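PDB 3QO8: seryl-tRNA synthetase, cytoplasmic from Candida albicans, which catalyses the attachment of serine to tRNA(Ser), first activating the amino acid with ATP and then transferring it to the acceptor end. Local coordinates for residues A[212-217]-A[239-244]; A[380-385]-A[395-400]. All coordinates share one frame; numbering follows the deposited sequence. Where two conformers were deposited one is given.

Contact 1. Residues A[212-217]-A[239-244]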
ATOM      1  N   MET A 212      -6.891  -1.479   0.823  1.00 18.12           N
ATOM      2  CA  MET A 212      -7.962  -0.487   0.808  1.00 18.41           C
ATOM      3  C   MET A 212      -9.274  -1.145   1.203  1.00 20.86           C
ATOM      4  O   MET A 212      -9.524  -2.304   0.863  1.00 22.05           O
ATOM      5  CB  MET A 212      -8.128   0.110  -0.587  1.00 24.93           C
ATOM      6  CG  MET A 212      -6.973   0.970  -1.020  1.00 24.83           C
ATOM      7  SD  MET A 212      -7.329   1.786  -2.575  1.00 29.63           S
ATOM      8  CE  MET A 212      -5.720   2.499  -2.931  1.00 27.15           C
ATOM      9  N   MET A 213     -10.114  -0.406   1.916  1.00 17.95           N
ATOM     10  CA  MET A 213     -11.428  -0.903   2.320  1.00 23.02           C
ATOM     11  C   MET A 213     -12.473   0.161   2.100  1.00 25.28           C
ATOM     12  O   MET A 213     -12.193   1.348   2.277  1.00 26.27           O
ATOM     13  CB  MET A 213     -11.447  -1.302   3.796  1.00 19.00           C
ATOM     14  CG  MET A 213     -10.880  -2.672   4.085  1.00 21.54           C
ATOM     15  SD  MET A 213     -11.069  -3.119   5.827  1.00 23.19           S
ATOM     16  CE  MET A 213     -12.809  -3.470   6.019  1.00 23.15           C
ATOM     17  N   ASN A 214     -13.675  -0.269   1.718  1.00 20.32           N
ATOM     18  CA  ASN A 214     -14.813   0.634   1.650  1.00 21.37           C
ATOM     19  C   ASN A 214     -15.078   1.185   3.043  1.00 24.60           C
ATOM     20  O   ASN A 214     -14.860   0.490   4.029  1.00 21.21           O
ATOM     21  CB  ASN A 214     -16.054  -0.098   1.137  1.00 23.47           C
ATOM     22  CG  ASN A 214     -15.985  -0.391  -0.358  1.00 39.69           C
ATOM     23  OD1 ASN A 214     -15.459   0.407  -1.135  1.00 42.52           O
ATOM     24  ND2 ASN A 214     -16.514  -1.539  -0.762  1.00 38.95           N
ATOM     25  N   LYS A 215     -15.547   2.425   3.121  1.00 27.79           N
ATOM     26  CA  LYS A 215     -15.799   3.069   4.403  1.00 33.66           C
ATOM     27  C   LYS A 215     -16.828   2.321   5.249  1.00 31.18           C
ATOM     28  O   LYS A 215     -16.626   2.103   6.442  1.00 35.66           O
ATOM     29  CB  LYS A 215     -16.245   4.518   4.193  1.00 46.80           C
ATOM     30  CG  LYS A 215     -15.208   5.382   3.487  1.00 60.41           C
ATOM     31  CD  LYS A 215     -15.512   6.873   3.616  1.00 68.31           C
ATOM     32  CE  LYS A 215     -16.724   7.285   2.787  1.00 70.29           C
ATOM     33  NZ  LYS A 215     -16.938   8.761   2.837  1.00 69.76           N
ATOM     34  N   GLU A 216     -17.931   1.924   4.629  1.00 28.81           N
ATOM     35  CA  GLU A 216     -19.005   1.263   5.358  1.00 38.49           C
ATOM     36  C   GLU A 216     -18.543  -0.046   6.005  1.00 30.90           C
ATOM     37  O   GLU A 216     -18.973  -0.385   7.102  1.00 32.96           O
ATOM     38  CB  GLU A 216     -20.206   1.011   4.448  1.00 40.09           C
ATOM     39  CG  GLU A 216     -20.623   2.213   3.599  1.00 62.06           C
ATOM     40  CD  GLU A 216     -19.906   2.275   2.250  1.00 74.34           C
ATOM     41  OE1 GLU A 216     -20.491   2.829   1.290  1.00 79.40           O
ATOM     42  OE2 GLU A 216     -18.764   1.777   2.146  1.00 70.46           O
ATOM     43  N   VAL A 217     -17.673  -0.785   5.329  1.00 28.91           N
ATOM     44  CA  VAL A 217     -17.146  -2.018   5.901  1.00 25.49           C
ATOM     45  C   VAL A 217     -16.130  -1.720   7.010  1.00 29.87           C
ATOM     46  O   VAL A 217     -16.135  -2.363   8.067  1.00 27.52           O
ATOM     47  CB  VAL A 217     -16.494  -2.933   4.827  1.00 33.19           C
ATOM     48  CG1 VAL A 217     -16.278  -4.326   5.387  1.00 30.72           C
ATOM     49  CG2 VAL A 217     -17.363  -2.999   3.589  1.00 41.46           C
ATOM     50  N   ASP A 239     -15.208   9.100  -5.018  1.00 38.12           N
ATOM     51  CA  ASP A 239     -15.383   8.176  -3.901  1.00 40.08           C
ATOM     52  C   ASP A 239     -14.206   8.250  -2.928  1.00 36.98           C
ATOM     53  O   ASP A 239     -13.164   8.833  -3.230  1.00 33.67           O
ATOM     54  CB  ASP A 239     -15.549   6.734  -4.398  1.00 49.16           C
ATOM     55  CG  ASP A 239     -16.750   6.562  -5.317  1.00 70.22           C
ATOM     56  OD1 ASP A 239     -17.892   6.792  -4.860  1.00 75.36           O
ATOM     57  OD2 ASP A 239     -16.551   6.182  -6.492  1.00 74.26           O
ATOM     58  N   GLU A 240     -14.386   7.653  -1.758  1.00 34.88           N
ATOM     59  CA  GLU A 240     -13.329   7.586  -0.763  1.00 37.74           C
ATOM     60  C   GLU A 240     -13.241   6.167  -0.235  1.00 36.30           C
ATOM     61  O   GLU A 240     -14.251   5.472  -0.139  1.00 36.30           O
ATOM     62  CB  GLU A 240     -13.620   8.545   0.394  1.00 39.82           C
ATOM     63  CG  GLU A 240     -13.727  10.004  -0.018  1.00 50.01           C
ATOM     64  CD  GLU A 240     -14.169  10.906   1.126  1.00 61.68           C
ATOM     65  OE1 GLU A 240     -14.360  10.393   2.250  1.00 63.74           O
ATOM     66  OE2 GLU A 240     -14.330  12.126   0.898  1.00 65.26           O
ATOM     67  N   LYS A 241     -12.025   5.744   0.091  1.00 31.23           N
ATOM     68  CA  LYS A 241     -11.791   4.484   0.767  1.00 22.36           C
ATOM     69  C   LYS A 241     -10.806   4.776   1.903  1.00 25.27           C
ATOM     70  O   LYS A 241     -10.293   5.884   2.022  1.00 27.41           O
ATOM     71  CB  LYS A 241     -11.225   3.431  -0.206  1.00 21.18           C
ATOM     72  CG  LYS A 241     -12.097   3.205  -1.469  1.00 21.37           C
ATOM     73  CD  LYS A 241     -11.525   2.096  -2.341  1.00 24.96           C
ATOM     74  CE  LYS A 241     -12.342   1.926  -3.632  1.00 37.50           C
ATOM     75  NZ  LYS A 241     -13.767   1.543  -3.391  1.00 32.24           N
ATOM     76  N   TYR A 242     -10.552   3.789   2.741  1.00 21.48           N
ATOM     77  CA  TYR A 242      -9.503   3.911   3.743  1.00 19.99           C
ATOM     78  C   TYR A 242      -8.385   2.917   3.464  1.00 21.52           C
ATOM     79  O   TYR A 242      -8.637   1.812   2.992  1.00 20.44           O
ATOM     80  CB  TYR A 242     -10.080   3.663   5.135  1.00 24.63           C
ATOM     81  CG  TYR A 242     -10.969   4.785   5.610  1.00 30.57           C
ATOM     82  CD1 TYR A 242     -10.449   5.840   6.344  1.00 33.22           C
ATOM     83  CD2 TYR A 242     -12.321   4.806   5.300  1.00 42.40           C
ATOM     84  CE1 TYR A 242     -11.253   6.877   6.773  1.00 39.12           C
ATOM     85  CE2 TYR A 242     -13.134   5.840   5.722  1.00 48.16           C
ATOM     86  CZ  TYR A 242     -12.597   6.873   6.458  1.00 51.50           C
ATOM     87  OH  TYR A 242     -13.408   7.904   6.882  1.00 57.12           O
ATOM     88  N   LEU A 243      -7.153   3.311   3.758  1.00 19.49           N
ATOM     89  CA  LEU A 243      -6.057   2.356   3.851  1.00 16.55           C
ATOM     90  C   LEU A 243      -6.137   1.623   5.188  1.00 15.48           C
ATOM     91  O   LEU A 243      -6.464   2.227   6.218  1.00 16.20           O
ATOM     92  CB  LEU A 243      -4.717   3.080   3.729  1.00 17.13           C
ATOM     93  CG  LEU A 243      -4.396   3.567   2.310  1.00 20.64           C
ATOM     94  CD1 LEU A 243      -3.097   4.367   2.335  1.00 20.91           C
ATOM     95  CD2 LEU A 243      -4.276   2.379   1.364  1.00 22.80           C
ATOM     96  N   ILE A 244      -5.839   0.328   5.186  1.00 15.57           N
ATOM     97  CA  ILE A 244      -5.940  -0.467   6.407  1.00 16.77           C
ATOM     98  C   ILE A 244      -4.757  -0.231   7.339  1.00 20.23           C
ATOM     99  O   ILE A 244      -3.654   0.040   6.876  1.00 13.12           O
ATOM    100  CB  ILE A 244      -6.071  -1.980   6.094  1.00 11.12           C
ATOM    101  CG1 ILE A 244      -4.762  -2.546   5.519  1.00 19.32           C
ATOM    102  CG2 ILE A 244      -7.293  -2.227   5.149  1.00 11.63           C
ATOM    103  CD1 ILE A 244      -4.786  -4.069   5.252  1.00 16.26           C
TER
HETATM  104  O   HOH W   1     -15.823   3.825   0.692  1.00 41.33           O
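Met213 and Tyr242 form an antiparallel hydrogen-bonded pair, Met213 N to Tyr242 O at 2.9 Å and Tyr242 N to Met213 O at 3.0 Å, with the two strand axes at 130°. Just beyond the paired residues, at the start of helix 215-218, a water accepts from Lys215 N; its link to Glu240 O is doubtful. Met212 and Leu243 run alongside each other in the same direction, with Met212 CG 3.9 Å from Leu243 CD2. Met213, on the Tyr242 face, crosses the side chain of Ile244, just past the strand, at about a right angle, Met213 CG to Ile244 CG2 3.8 Å. Strand 239-243 is the middle of a three-stranded antiparallel sheet, completed by strand 233-236, and the Met212 and Leu243 face packs against the same two residues of the second subunit, making this part of the homodimer interface. Lys241 runs alongside Asn214, its last bond turned (chi4 -61°); its NZ is held chiefly by Val173 O of the second subunit and also bonds to Asn214 OD1 at 3.0 Å, nearly in line with the amide C=O. Beyond this bond, at the same end, Lys215 NZ forms a salt bridge with Glu240 OE1 at 3.1 Å, approaching from above the carboxylate plane.

Contact 2. Residues A[380-385]-A[395-400]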
ATOM      1  N   ASN A 380     -21.342  -7.402  14.828  1.00 25.86           N
ATOM      2  CA  ASN A 380     -21.480  -6.282  13.901  1.00 27.24           C
ATOM      3  C   ASN A 380     -21.412  -6.735  12.438  1.00 27.02           C
ATOM      4  O   ASN A 380     -22.133  -6.223  11.582  1.00 25.68           O
ATOM      5  CB  ASN A 380     -20.425  -5.214  14.194  1.00 41.86           C
ATOM      6  CG  ASN A 380     -20.848  -3.838  13.731  1.00 59.38           C
ATOM      7  OD1 ASN A 380     -22.027  -3.590  13.482  1.00 72.52           O
ATOM      8  ND2 ASN A 380     -19.889  -2.930  13.619  1.00 61.66           N
ATOM      9  N   LEU A 381     -20.566  -7.722  12.173  1.00 19.32           N
ATOM     10  CA  LEU A 381     -20.352  -8.231  10.816  1.00 21.26           C
ATOM     11  C   LEU A 381     -21.300  -9.384  10.471  1.00 20.58           C
ATOM     12  O   LEU A 381     -21.275  -9.908   9.354  1.00 21.42           O
ATOM     13  CB  LEU A 381     -18.897  -8.673  10.678  1.00 17.33           C
ATOM     14  CG  LEU A 381     -17.901  -7.508  10.725  1.00 20.48           C
ATOM     15  CD1 LEU A 381     -16.499  -7.985  11.132  1.00 18.80           C
ATOM     16  CD2 LEU A 381     -17.869  -6.786   9.374  1.00 22.13           C
ATOM     17  N   GLU A 382     -22.130  -9.765  11.438  1.00 23.35           N
ATOM     18  CA  GLU A 382     -23.086 -10.861  11.277  0.52 27.47           C
ATOM     19  C   GLU A 382     -22.413 -12.153  10.828  1.00 28.04           C
ATOM     20  O   GLU A 382     -22.727 -12.698   9.762  1.00 28.58           O
ATOM     21  CB  GLU A 382     -24.210 -10.473  10.307  0.52 27.52           C
ATOM     22  CG  GLU A 382     -25.024  -9.266  10.750  0.52 32.35           C
ATOM     23  CD  GLU A 382     -25.937  -9.557  11.931  0.52 37.88           C
ATOM     24  OE1 GLU A 382     -26.083 -10.740  12.303  0.52 43.23           O
ATOM     25  OE2 GLU A 382     -26.518  -8.599  12.484  0.52 42.43           O
ATOM     26  N   ILE A 383     -21.484 -12.640  11.643  1.00 24.61           N
ATOM     27  CA  ILE A 383     -20.826 -13.910  11.373  1.00 23.60           C
ATOM     28  C   ILE A 383     -21.349 -14.946  12.359  1.00 22.17           C
ATOM     29  O   ILE A 383     -20.875 -15.050  13.490  1.00 24.46           O
ATOM     30  CB  ILE A 383     -19.298 -13.798  11.461  1.00 19.52           C
ATOM     31  CG1 ILE A 383     -18.808 -12.630  10.604  1.00 19.01           C
ATOM     32  CG2 ILE A 383     -18.641 -15.119  11.034  1.00 17.65           C
ATOM     33  CD1 ILE A 383     -17.289 -12.374  10.715  1.00 21.15           C
ATOM     34  N   ARG A 384     -22.352 -15.704  11.926  1.00 27.30           N
ATOM     35  CA  ARG A 384     -23.089 -16.569  12.835  1.00 28.27           C
ATOM     36  C   ARG A 384     -22.414 -17.913  13.077  1.00 26.99           C
ATOM     37  O   ARG A 384     -21.682 -18.428  12.229  1.00 22.40           O
ATOM     38  CB  ARG A 384     -24.535 -16.775  12.355  1.00 24.95           C
ATOM     39  CG  ARG A 384     -25.318 -15.481  12.260  1.00 26.90           C
ATOM     40  CD  ARG A 384     -26.776 -15.716  11.883  1.00 34.71           C
ATOM     41  NE  ARG A 384     -27.478 -16.507  12.889  1.00 39.96           N
ATOM     42  CZ  ARG A 384     -28.800 -16.643  12.942  1.00 36.85           C
ATOM     43  NH1 ARG A 384     -29.569 -16.027  12.046  1.00 38.12           N
ATOM     44  NH2 ARG A 384     -29.352 -17.391  13.888  1.00 34.94           N
ATOM     45  N   CYS A 385     -22.685 -18.469  14.248  1.00 26.21           N
ATOM     46  CA  CYS A 385     -22.130 -19.743  14.655  1.00 31.72           C
ATOM     47  C   CYS A 385     -23.232 -20.680  15.145  1.00 32.82           C
ATOM     48  O   CYS A 385     -23.947 -20.367  16.096  1.00 33.70           O
ATOM     49  CB  CYS A 385     -21.117 -19.530  15.777  1.00 27.85           C
ATOM     50  SG  CYS A 385     -20.265 -21.031  16.275  1.00 32.08           S
ATOM     51  N   LYS A 395     -29.276 -14.415  18.512  1.00 59.68           N
ATOM     52  CA  LYS A 395     -28.368 -14.985  17.523  1.00 45.98           C
ATOM     53  C   LYS A 395     -27.038 -15.326  18.179  1.00 42.73           C
ATOM     54  O   LYS A 395     -26.550 -14.586  19.031  1.00 44.35           O
ATOM     55  CB  LYS A 395     -28.139 -14.009  16.366  1.00 48.23           C
ATOM     56  CG  LYS A 395     -29.389 -13.623  15.578  1.00 45.80           C
ATOM     57  CD  LYS A 395     -28.999 -12.928  14.277  1.00 48.70           C
ATOM     58  CE  LYS A 395     -30.211 -12.541  13.439  1.00 58.47           C
ATOM     59  NZ  LYS A 395     -29.830 -12.095  12.059  1.00 59.76           N
ATOM     60  N   LYS A 396     -26.459 -16.458  17.803  1.00 37.71           N
ATOM     61  CA  LYS A 396     -25.142 -16.821  18.309  1.00 35.72           C
ATOM     62  C   LYS A 396     -24.086 -16.571  17.229  1.00 31.97           C
ATOM     63  O   LYS A 396     -24.237 -16.998  16.080  1.00 30.48           O
ATOM     64  CB  LYS A 396     -25.106 -18.276  18.773  1.00 38.55           C
ATOM     65  CG  LYS A 396     -23.756 -18.696  19.337  1.00 43.99           C
ATOM     66  CD  LYS A 396     -23.795 -20.092  19.955  1.00 56.36           C
ATOM     67  CE  LYS A 396     -23.615 -21.170  18.903  1.00 63.69           C
ATOM     68  NZ  LYS A 396     -23.497 -22.527  19.503  1.00 69.82           N
ATOM     69  N   TYR A 397     -23.026 -15.863  17.608  1.00 25.74           N
ATOM     70  CA  TYR A 397     -21.963 -15.505  16.680  1.00 26.36           C
ATOM     71  C   TYR A 397     -20.661 -16.222  17.036  1.00 29.56           C
ATOM     72  O   TYR A 397     -20.473 -16.672  18.177  1.00 27.40           O
ATOM     73  CB  TYR A 397     -21.745 -13.990  16.703  1.00 26.27           C
ATOM     74  CG  TYR A 397     -22.974 -13.208  16.321  1.00 24.71           C
ATOM     75  CD1 TYR A 397     -23.358 -13.104  14.989  1.00 26.46           C
ATOM     76  CD2 TYR A 397     -23.768 -12.586  17.285  1.00 26.03           C
ATOM     77  CE1 TYR A 397     -24.480 -12.398  14.621  1.00 34.06           C
ATOM     78  CE2 TYR A 397     -24.913 -11.873  16.920  1.00 25.30           C
ATOM     79  CZ  TYR A 397     -25.256 -11.788  15.584  1.00 28.90           C
ATOM     80  OH  TYR A 397     -26.366 -11.088  15.170  1.00 37.67           O
ATOM     81  N   VAL A 398     -19.770 -16.341  16.053  1.00 25.16           N
ATOM     82  CA  VAL A 398     -18.440 -16.882  16.297  1.00 25.28           C
ATOM     83  C   VAL A 398     -17.682 -15.916  17.196  1.00 21.55           C
ATOM     84  O   VAL A 398     -18.080 -14.764  17.373  1.00 24.65           O
ATOM     85  CB  VAL A 398     -17.636 -17.019  14.983  1.00 24.77           C
ATOM     86  CG1 VAL A 398     -18.305 -18.009  14.039  1.00 20.96           C
ATOM     87  CG2 VAL A 398     -17.490 -15.660  14.311  1.00 22.67           C
ATOM     88  N   HIS A 399     -16.581 -16.375  17.767  1.00 22.33           N
ATOM     89  CA  HIS A 399     -15.671 -15.447  18.413  1.00 22.07           C
ATOM     90  C   HIS A 399     -14.526 -15.185  17.457  1.00 21.17           C
ATOM     91  O   HIS A 399     -14.117 -16.090  16.726  1.00 20.23           O
ATOM     92  CB  HIS A 399     -15.139 -16.021  19.730  1.00 25.27           C
ATOM     93  CG  HIS A 399     -16.108 -15.911  20.866  1.00 30.10           C
ATOM     94  ND1 HIS A 399     -15.762 -16.202  22.167  1.00 26.84           N
ATOM     95  CD2 HIS A 399     -17.409 -15.538  20.897  1.00 31.03           C
ATOM     96  CE1 HIS A 399     -16.808 -16.015  22.951  1.00 30.32           C
ATOM     97  NE2 HIS A 399     -17.820 -15.612  22.207  1.00 27.16           N
ATOM     98  N   CYS A 400     -14.040 -13.945  17.453  1.00 21.17           N
ATOM     99  CA  CYS A 400     -12.873 -13.556  16.671  1.00 19.69           C
ATOM    100  C   CYS A 400     -11.709 -13.212  17.580  1.00 22.48           C
ATOM    101  O   CYS A 400     -11.866 -12.521  18.586  1.00 22.09           O
ATOM    102  CB  CYS A 400     -13.180 -12.356  15.784  1.00 16.96           C
ATOM    103  SG  CYS A 400     -14.645 -12.666  14.747  1.00 32.16           S
TER
HETATM  104  O   HOH W   2     -26.363 -18.544  14.936  1.00 31.45           O
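Lys395 meets Arg384 at about a right angle, its CD lying over one face of the guanidinium, offset toward the rim. Its ammonium NZ is 3.9 Å from Arg384 NH1, a like-charged neighbour, and makes a long salt bridge to OE1 of Glu382 in one of that residue's two modelled conformers. At Lys396 the carbonyl O accepts from Cys385 N at 2.8 Å, and a water that accepts from Arg384 NE lies within bonding distance of the same O and may donate to it. Tyr397 forms the single backbone bridge of the contact, with Arg384. Its ring turns an edge to the Ile383 carbonyl, and in the same conformer of Glu382 its OH donates to Glu382 OE1 at 2.9 Å, on the syn side and 32° out of the carboxylate plane. Glu382 ends helix 376-381 in a Schellman motif. Val398 N donates to Ile383 O at 3.1 Å; the valine's CG2 meets Ile383 CG2 at 3.5 Å, while its CG1 touches Cys385 CB. Leu306 and Phe260 extend this apolar patch within the class II core domain. Arg384 also has a cation-pi partner in Trp259. In this conformer of Glu382 the hydroxyl, and more weakly the distant ammonium, could favour a charged carboxylate.

How the contacts relate
Both contacts are partly buried and bury similar areas, but they join different elements of the chain. Contact 1 pairs two strands of a small antiparallel sheet at the dimer interface, whereas contact 2, touched by no other chain of the assembly, holds the exit of helix 376-381 against the lead into strand 399-404 of the large catalytic sheet. Antiparallel strand pairing with methionine, leucine and isoleucine dominates contact 1, its charged groups lying toward the helix end and the partner subunit. Contact 2 has one isolated bridge, an apolar inner end and a charged cluster at its outer end. Their centres lie about 22 Å apart, and they do not touch.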